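PDB 4P56: putative extracellular solute-binding protein, which probably serves as the periplasmic receptor of a TRAP transporter, capturing small solutes, and binds mandelate in the crystal. Local coordinates for residues Lys55-Arg60 and Gln255-Arg260. Sequence-based numbering, arbitrary orientation.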
loop_
_atom_site.group_PDB
_atom_site.type_symbol
_atom_site.label_atom_id
_atom_site.label_comp_id
_atom_site.label_asym_id
_atom_site.label_seq_id
_atom_site.Cartn_x
_atom_site.Cartn_y
_atom_site.Cartn_z
ATOM N N LYS A 55 8.693 -21.353 12.972
ATOM C CA LYS A 55 8.333 -22.758 12.937
ATOM C C LYS A 55 8.993 -23.525 11.786
ATOM O O LYS A 55 9.392 -24.663 11.965
ATOM C CB LYS A 55 6.821 -22.914 12.862
ATOM C CG LYS A 55 6.103 -22.376 14.091
ATOM C CD LYS A 55 4.582 -22.346 13.867
ATOM C CE LYS A 55 3.877 -21.435 14.898
ATOM N NZ LYS A 55 2.404 -21.258 14.624
ATOM N N ALA A 56 9.076 -22.912 10.609
ATOM C CA ALA A 56 9.644 -23.572 9.438
ATOM C C ALA A 56 11.180 -23.710 9.462
ATOM O O ALA A 56 11.738 -24.421 8.626
ATOM C CB ALA A 56 9.212 -22.835 8.173
ATOM N N THR A 57 11.859 -23.031 10.386
ATOM C CA THR A 57 13.333 -23.092 10.472
ATOM C C THR A 57 13.754 -23.653 11.838
ATOM O O THR A 57 14.903 -23.528 12.273
ATOM C CB THR A 57 13.988 -21.712 10.318
ATOM O OG1 THR A 57 13.561 -20.849 11.376
ATOM C CG2 THR A 57 13.659 -21.110 8.974
ATOM N N ASP A 58 12.801 -24.290 12.494
ATOM C CA ASP A 58 12.984 -24.861 13.840
ATOM C C ASP A 58 13.610 -23.873 14.816
ATOM O O ASP A 58 14.497 -24.233 15.575
ATOM C CB ASP A 58 13.827 -26.122 13.812
ATOM C CG ASP A 58 13.935 -26.780 15.223
ATOM O OD1 ASP A 58 12.933 -26.728 16.000
ATOM O OD2 ASP A 58 15.023 -27.309 15.563
ATOM N N GLY A 59 13.156 -22.622 14.783
ATOM C CA GLY A 59 13.672 -21.607 15.681
ATOM C C GLY A 59 14.983 -21.005 15.248
ATOM O O GLY A 59 15.496 -20.105 15.887
ATOM N N ARG A 60 15.540 -21.472 14.143
ATOM C CA ARG A 60 16.853 -20.966 13.744
ATOM C C ARG A 60 16.799 -19.531 13.234
ATOM O O ARG A 60 17.820 -18.815 13.250
ATOM C CB ARG A 60 17.454 -21.866 12.675
ATOM C CG ARG A 60 17.978 -23.161 13.222
ATOM C CD ARG A 60 18.697 -23.932 12.155
ATOM N NE ARG A 60 17.869 -24.091 10.973
ATOM C CZ ARG A 60 17.065 -25.127 10.748
ATOM N NH1 ARG A 60 16.971 -26.114 11.629
ATOM N NH2 ARG A 60 16.341 -25.176 9.633
ATOM N N GLN A 255 17.660 -19.651 3.969
ATOM C CA GLN A 255 17.457 -18.625 2.950
ATOM C C GLN A 255 16.340 -19.070 2.004
ATOM O O GLN A 255 15.413 -18.315 1.741
ATOM C CB GLN A 255 18.747 -18.378 2.167
ATOM C CG GLN A 255 19.845 -17.667 2.958
ATOM C CD GLN A 255 21.151 -17.582 2.170
ATOM O OE1 GLN A 255 21.191 -17.927 1.001
ATOM N NE2 GLN A 255 22.209 -17.109 2.809
ATOM N N ASP A 256 16.423 -20.306 1.528
ATOM C CA ASP A 256 15.405 -20.854 0.619
ATOM C C ASP A 256 14.031 -20.859 1.273
ATOM O O ASP A 256 13.035 -20.497 0.642
ATOM C CB ASP A 256 15.754 -22.279 0.212
ATOM C CG ASP A 256 16.872 -22.345 -0.800
ATOM O OD1 ASP A 256 17.270 -21.288 -1.344
ATOM O OD2 ASP A 256 17.346 -23.477 -1.050
ATOM N N THR A 257 13.989 -21.248 2.540
ATOM C CA THR A 257 12.739 -21.239 3.301
ATOM C C THR A 257 12.159 -19.827 3.437
ATOM O O THR A 257 10.978 -19.614 3.174
ATOM C CB THR A 257 12.928 -21.891 4.705
ATOM O OG1 THR A 257 13.224 -23.263 4.517
ATOM C CG2 THR A 257 11.668 -21.762 5.560
ATOM N N LEU A 258 12.989 -18.859 3.818
ATOM C CA LEU A 258 12.505 -17.506 3.972
ATOM C C LEU A 258 11.944 -16.995 2.645
ATOM O O LEU A 258 10.880 -16.378 2.592
ATOM C CB LEU A 258 13.606 -16.575 4.476
ATOM C CG LEU A 258 13.195 -15.103 4.616
ATOM C CD1 LEU A 258 11.996 -14.962 5.523
ATOM C CD2 LEU A 258 14.354 -14.257 5.119
ATOM N N VAL A 259 12.663 -17.266 1.560
ATOM C CA VAL A 259 12.173 -16.900 0.244
ATOM C C VAL A 259 10.846 -17.593 -0.107
ATOM O O VAL A 259 9.941 -16.965 -0.650
ATOM C CB VAL A 259 13.247 -17.149 -0.820
ATOM C CG1 VAL A 259 12.710 -16.886 -2.237
ATOM C CG2 VAL A 259 14.426 -16.255 -0.541
ATOM N N ARG A 260 10.718 -18.874 0.221
ATOM C CA ARG A 260 9.481 -19.615 -0.066
ATOM C C ARG A 260 8.281 -19.055 0.715
ATOM O O ARG A 260 7.136 -19.094 0.251
ATOM C CB ARG A 260 9.731 -21.071 0.276
ATOM C CG ARG A 260 8.590 -22.021 0.127
ATOM C CD ARG A 260 9.147 -23.466 0.199
ATOM N NE ARG A 260 9.601 -23.835 1.540
ATOM C CZ ARG A 260 10.859 -24.135 1.889
ATOM N NH1 ARG A 260 11.858 -24.118 1.012
ATOM N NH2 ARG A 260 11.127 -24.453 3.149
HETATM O O HOH W 1 14.474 -24.290 6.657
#
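The methyl CG2 of Thr257 meets two methyl groups at once: it lies 3.7 Å from CB of Ala56 and 4.0 Å from CG2 of Thr57. Both approaches are carbon to carbon at van der Waals distance, and the area buried between 55-60 and 255-260 is small, 99 Å² in all. The side chains of Thr57 and Thr257 meet at an oblique angle. On Thr257 a chi1 of -66°, measured to OG1, leaves CG2 anti to the backbone N, which sends the methyl across to the other segment while OG1 reaches back along its own helix to Gln253 O. Thr57 has a different rotamer: OG1 sits between its backbone N and carbonyl carbon (chi1 62°), where it hydrogen-bonds Ile53 O and Val61 N, leaving CG2 to meet the other threonine.

In this TRAP-type solute-binding protein the contact is structural packing that joins the C-terminal end of helix 40-56 to helix 252-260; its centre lies about 26 Å from the centre of the chain. Thr57 is the first residue to leave helical backbone angles, and the chain reverses through a type I' turn from Thr57 to Arg60, closed by Arg60 N to Thr57 O at 2.9 Å; positive phi at Asp58 and Gly59 fits that turn. It leads into strand 62-65, which pairs in parallel with 28-31.

Between the two segments themselves a water makes a weak polar bridge. It stands 2.7 Å from Thr257 OG1 and donates a long, weak bond to Ala56 O at 3.4 Å; it also lies in plane at the edge of the Arg60 guanidinium, one face of which is occupied by Thr57 O, 3.1 Å above its centre. Arg60 NE forms a salt bridge with Asp254 OD2, just outside 255-260. Arg260 NH2 approaches Thr257 OG1 at 2.8 Å, but the 120° N-H...O angle makes that bond weak.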